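PDB 3KA7: oxidoreductase from Methanosarcina mazei, which binds flavin-adenine dinucleotide and probably acts as an oxidoreductase of the flavin-containing amine oxidase family. Local coordinates for residues C285-E290 and E363-Q368; N311-A316 and L327-Q332. One frame throughout, in Å; residues are numbered along the deposited sequence.

Contact 1 (C285-E290 and E363-Q368)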
# COMPACT_ATOMS: atom_id res chain seq x y z
N CYS A 285 -10.24 -13.26 0.46
CA CYS A 285 -10.44 -13.44 -0.98
C CYS A 285 -11.63 -14.35 -1.22
O CYS A 285 -11.72 -15.42 -0.64
CB CYS A 285 -9.19 -14.07 -1.61
SG CYS A 285 -7.69 -13.04 -1.39
N LEU A 286 -12.55 -13.91 -2.08
CA LEU A 286 -13.77 -14.67 -2.37
C LEU A 286 -13.74 -15.18 -3.79
O LEU A 286 -13.33 -14.46 -4.70
CB LEU A 286 -15.01 -13.78 -2.18
CG LEU A 286 -15.13 -13.01 -0.87
CD1 LEU A 286 -16.37 -12.13 -0.86
CD2 LEU A 286 -15.11 -13.94 0.35
N ALA A 287 -14.15 -16.43 -3.98
CA ALA A 287 -14.33 -16.97 -5.31
C ALA A 287 -15.81 -16.78 -5.61
O ALA A 287 -16.65 -17.51 -5.11
CB ALA A 287 -13.96 -18.44 -5.32
N ALA A 288 -16.15 -15.76 -6.39
CA ALA A 288 -17.55 -15.41 -6.59
C ALA A 288 -18.10 -16.03 -7.88
O ALA A 288 -17.42 -16.05 -8.88
CB ALA A 288 -17.73 -13.90 -6.60
N ASP A 289 -19.34 -16.52 -7.83
CA ASP A 289 -20.00 -17.10 -9.00
C ASP A 289 -20.84 -16.06 -9.74
O ASP A 289 -21.52 -16.37 -10.73
CB ASP A 289 -20.90 -18.25 -8.58
CG ASP A 289 -20.16 -19.31 -7.81
OD1 ASP A 289 -19.46 -20.11 -8.45
OD2 ASP A 289 -20.27 -19.33 -6.56
N GLU A 290 -20.78 -14.82 -9.26
CA GLU A 290 -21.48 -13.70 -9.86
C GLU A 290 -20.76 -12.43 -9.38
O GLU A 290 -20.07 -12.47 -8.38
CB GLU A 290 -22.93 -13.67 -9.38
CG GLU A 290 -23.09 -13.47 -7.87
CD GLU A 290 -24.54 -13.45 -7.44
OE1 GLU A 290 -25.36 -12.82 -8.15
OE2 GLU A 290 -24.86 -14.05 -6.39
N GLU A 363 -17.79 -18.33 -2.41
CA GLU A 363 -17.13 -19.09 -1.37
C GLU A 363 -15.89 -18.33 -0.93
O GLU A 363 -15.24 -17.65 -1.72
CB GLU A 363 -16.73 -20.47 -1.88
CG GLU A 363 -17.89 -21.30 -2.42
CD GLU A 363 -17.43 -22.47 -3.28
OE1 GLU A 363 -16.64 -22.25 -4.23
OE2 GLU A 363 -17.87 -23.62 -3.01
N VAL A 364 -15.56 -18.45 0.34
CA VAL A 364 -14.30 -17.90 0.81
C VAL A 364 -13.17 -18.76 0.26
O VAL A 364 -13.12 -19.97 0.51
CB VAL A 364 -14.26 -17.88 2.34
CG1 VAL A 364 -12.89 -17.41 2.83
CG2 VAL A 364 -15.40 -17.00 2.88
N LEU A 365 -12.26 -18.13 -0.47
CA LEU A 365 -11.17 -18.83 -1.13
C LEU A 365 -9.93 -18.92 -0.24
O LEU A 365 -9.35 -20.00 -0.09
CB LEU A 365 -10.84 -18.13 -2.46
CG LEU A 365 -9.79 -18.69 -3.42
CD1 LEU A 365 -10.12 -20.11 -3.89
CD2 LEU A 365 -9.57 -17.74 -4.60
N LEU A 366 -9.52 -17.79 0.33
CA LEU A 366 -8.32 -17.76 1.16
C LEU A 366 -8.38 -16.52 2.04
O LEU A 366 -8.84 -15.47 1.59
CB LEU A 366 -7.06 -17.71 0.28
CG LEU A 366 -5.71 -17.86 1.00
CD1 LEU A 366 -5.60 -19.24 1.66
CD2 LEU A 366 -4.55 -17.63 0.03
N ILE A 367 -7.93 -16.66 3.28
CA ILE A 367 -7.82 -15.51 4.17
C ILE A 367 -6.35 -15.35 4.49
O ILE A 367 -5.68 -16.33 4.84
CB ILE A 367 -8.63 -15.76 5.46
CG1 ILE A 367 -10.10 -15.99 5.10
CG2 ILE A 367 -8.47 -14.59 6.47
CD1 ILE A 367 -10.94 -16.40 6.30
N GLN A 368 -5.82 -14.14 4.32
CA GLN A 368 -4.40 -13.86 4.54
C GLN A 368 -4.25 -12.69 5.52
O GLN A 368 -4.85 -11.64 5.32
CB GLN A 368 -3.74 -13.52 3.21
CG GLN A 368 -3.85 -14.66 2.16
CD GLN A 368 -3.54 -14.22 0.73
OE1 GLN A 368 -2.47 -14.50 0.19
NE2 GLN A 368 -4.49 -13.53 0.10
O HOH W 1 -17.21 -20.03 -5.93

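Contact 2 (N311-A316 and L327-Q332)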
# COMPACT_ATOMS: atom_id res chain seq x y z
N ASN A 311 -12.72 -4.91 -3.47
CA ASN A 311 -12.62 -4.70 -4.91
C ASN A 311 -12.84 -5.99 -5.69
O ASN A 311 -13.04 -7.04 -5.09
CB ASN A 311 -11.33 -3.97 -5.34
CG ASN A 311 -10.06 -4.82 -5.26
OD1 ASN A 311 -10.09 -6.01 -4.94
ND2 ASN A 311 -8.92 -4.19 -5.58
N GLU A 312 -12.86 -5.88 -7.01
CA GLU A 312 -13.20 -7.00 -7.88
C GLU A 312 -12.42 -6.81 -9.17
O GLU A 312 -12.97 -6.36 -10.18
CB GLU A 312 -14.70 -6.96 -8.17
CG GLU A 312 -15.27 -8.25 -8.69
CD GLU A 312 -16.77 -8.31 -8.48
OE1 GLU A 312 -17.52 -7.79 -9.34
OE2 GLU A 312 -17.19 -8.86 -7.43
N VAL A 313 -11.14 -7.11 -9.14
CA VAL A 313 -10.27 -6.72 -10.24
C VAL A 313 -10.51 -7.51 -11.52
O VAL A 313 -10.02 -7.14 -12.59
CB VAL A 313 -8.78 -6.76 -9.85
CG1 VAL A 313 -8.52 -5.77 -8.69
CG2 VAL A 313 -8.37 -8.17 -9.47
N THR A 314 -11.24 -8.61 -11.40
CA THR A 314 -11.59 -9.39 -12.58
C THR A 314 -12.57 -8.62 -13.46
O THR A 314 -12.82 -8.99 -14.62
CB THR A 314 -12.14 -10.78 -12.20
OG1 THR A 314 -13.04 -10.65 -11.09
CG2 THR A 314 -11.00 -11.70 -11.80
N GLN A 315 -13.15 -7.55 -12.93
CA GLN A 315 -13.93 -6.63 -13.76
C GLN A 315 -13.04 -5.99 -14.82
O GLN A 315 -13.50 -5.64 -15.92
CB GLN A 315 -14.61 -5.56 -12.90
CG GLN A 315 -15.69 -6.13 -12.00
CD GLN A 315 -16.96 -6.50 -12.77
OE1 GLN A 315 -17.14 -6.06 -13.91
NE2 GLN A 315 -17.82 -7.31 -12.16
N ALA A 316 -11.75 -5.87 -14.52
CA ALA A 316 -10.79 -5.26 -15.42
C ALA A 316 -9.97 -6.32 -16.16
O ALA A 316 -9.70 -6.18 -17.36
CB ALA A 316 -9.86 -4.30 -14.64
N LEU A 327 -13.02 -12.58 -8.90
CA LEU A 327 -12.17 -12.52 -7.71
C LEU A 327 -12.55 -11.26 -6.96
O LEU A 327 -12.33 -10.16 -7.46
CB LEU A 327 -10.70 -12.46 -8.11
CG LEU A 327 -9.67 -12.28 -6.99
CD1 LEU A 327 -9.86 -13.30 -5.85
CD2 LEU A 327 -8.25 -12.32 -7.57
N THR A 328 -13.12 -11.44 -5.78
CA THR A 328 -13.54 -10.31 -4.97
C THR A 328 -12.71 -10.35 -3.69
O THR A 328 -12.71 -11.36 -2.98
CB THR A 328 -15.02 -10.41 -4.63
OG1 THR A 328 -15.77 -10.58 -5.84
CG2 THR A 328 -15.51 -9.15 -3.89
N MSE A 329 -11.99 -9.26 -3.42
CA MSE A 329 -11.10 -9.19 -2.26
C MSE A 329 -11.51 -8.09 -1.29
O MSE A 329 -11.79 -6.96 -1.69
CB MSE A 329 -9.64 -9.02 -2.71
CG MSE A 329 -9.15 -10.21 -3.53
SE MSE A 329 -7.28 -10.08 -4.00
CE MSE A 329 -7.34 -8.56 -5.15
N CYS A 330 -11.54 -8.45 -0.00
CA CYS A 330 -12.00 -7.57 1.06
C CYS A 330 -10.84 -7.23 1.99
O CYS A 330 -9.99 -8.07 2.24
CB CYS A 330 -13.05 -8.29 1.90
SG CYS A 330 -14.37 -9.05 0.91
N HIS A 331 -10.82 -6.00 2.50
CA HIS A 331 -9.80 -5.60 3.47
C HIS A 331 -10.41 -5.15 4.79
O HIS A 331 -11.41 -4.41 4.81
CB HIS A 331 -8.94 -4.45 2.96
CG HIS A 331 -7.76 -4.16 3.85
ND1 HIS A 331 -6.70 -5.04 3.97
CD2 HIS A 331 -7.50 -3.13 4.69
CE1 HIS A 331 -5.83 -4.56 4.84
NE2 HIS A 331 -6.29 -3.39 5.28
N GLN A 332 -9.79 -5.57 5.88
CA GLN A 332 -10.14 -5.01 7.17
C GLN A 332 -8.88 -4.60 7.94
O GLN A 332 -7.93 -5.37 8.07
CB GLN A 332 -11.01 -5.98 7.98
CG GLN A 332 -10.32 -7.29 8.33
CD GLN A 332 -11.29 -8.35 8.87
OE1 GLN A 332 -11.39 -8.55 10.09
NE2 GLN A 332 -11.98 -9.02 7.97
O HOH W 2 -10.32 -8.35 -6.53

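Contact 1 (C285-E290 and E363-Q368)
Cys-285 and Leu-366 form an antiparallel hydrogen-bonded pair, in which Cys-285 N donates to Leu-366 O at 2.8 Å in a nearly straight bond (168°). Cys-285 O takes two amides: a firm bond from Leu-365 N at 2.8 Å and a weak one from Leu-366 N. Two successive residues thus face one, and the register slips by a residue. Beyond the slip Ala-287 and Glu-363 exchange bonds in both directions, with Ala-287 N to Glu-363 O at 2.8 Å.

The apolar contacts divide between the two faces. On one, the Leu-286 and Val-364 side chains cross obliquely, CD2 to CG2 at 4.0 Å, beneath helix 342-356, where branched aliphatic groups suit the packing. On the other, the extra residue Leu-365 sets its CB 4.2 Å from Ala-287 CB; its CG stands anti to the backbone N (chi1 -176°), and the side chain packs on Phe-47 and Leu-49. Ala-287, with only a methyl, also lies against Phe-47.

At the exposed end a water bridges Ala-287 O and Glu-363 OE1, 2.9 Å from the latter, where a carboxylate suits the solvent edge. The arrangement is a classic beta bulge, formed where strand 362-370 closes one edge of the mixed sheet.

Contact 2 (N311-A316 and L327-Q332)
Asn-311 and Met-329 (a selenomethionine) pair as antiparallel, hydrogen-bonded neighbours, with Asn-311 N to Met-329 O at 2.9 Å and Met-329 N to Asn-311 O at 3.0 Å. Their side chains run alongside each other, Asn-311 OD1 lying 3.8 Å from Met-329 CE. The amide suits this place because both its ends are used: ND2 donates to Phe-54 O, while OD1 accepts from a water that also donates to Leu-327 O and accepts from Val-313 N.

Side-chain hydrogen bonds hold the turn that follows. Thr-328 OG1 donates to the anti lone pair of Glu-312 OE2 at 2.7 Å, and Gln-315 NE2 donates to Glu-312 OE1 at 2.9 Å. Backbone amides of Leu-292, Val-293 and Gly-294 also bind this carboxylate, and would probably stabilise its negative charge in the buried setting. An alanine in place of Glu-312 would probably leave these amides and the Thr-328 hydroxyl without their acceptor. Leu-327 N donates to Thr-314 OG1 at 2.9 Å, and the same hydroxyl bonds His-326 ND1; chi1 of 42° sets OG1 between the backbone N and carbonyl carbon.

Apolar contact is slighter: Thr-314 CG2 meets Leu-327 CB at 3.8 Å, the side chains crossing at about a right angle. Here a beta-hairpin strand passes into a 3-10 turn, with Asn-311 and Met-329 beside the FAD-binding residues Met-56 and Phe-54.

Overall arrangement
Both contacts belong to one mixed sheet, with centres 10 Å apart, and they meet where strand 280-288 lies beside strand 326-334. Leu-286 N probably hydrogen-bonds to Thr-328 O at 2.7 Å, and Cys-285 SG packs against Met-329 CG. Across the sheet the order is 307-311, 326-334, 280-288 and 362-370, so contact 1 lies at the outer edge and contact 2 further in. Along the chain, contact 2 is nested inside the loop that contact 1 closes. This sheet is distinct from the parallel, Rossmann-type sheet, and both contacts bring it near FAD, the side chains of Asn-311 and Gln-368 lying about 6 and 7 Å from the cofactor.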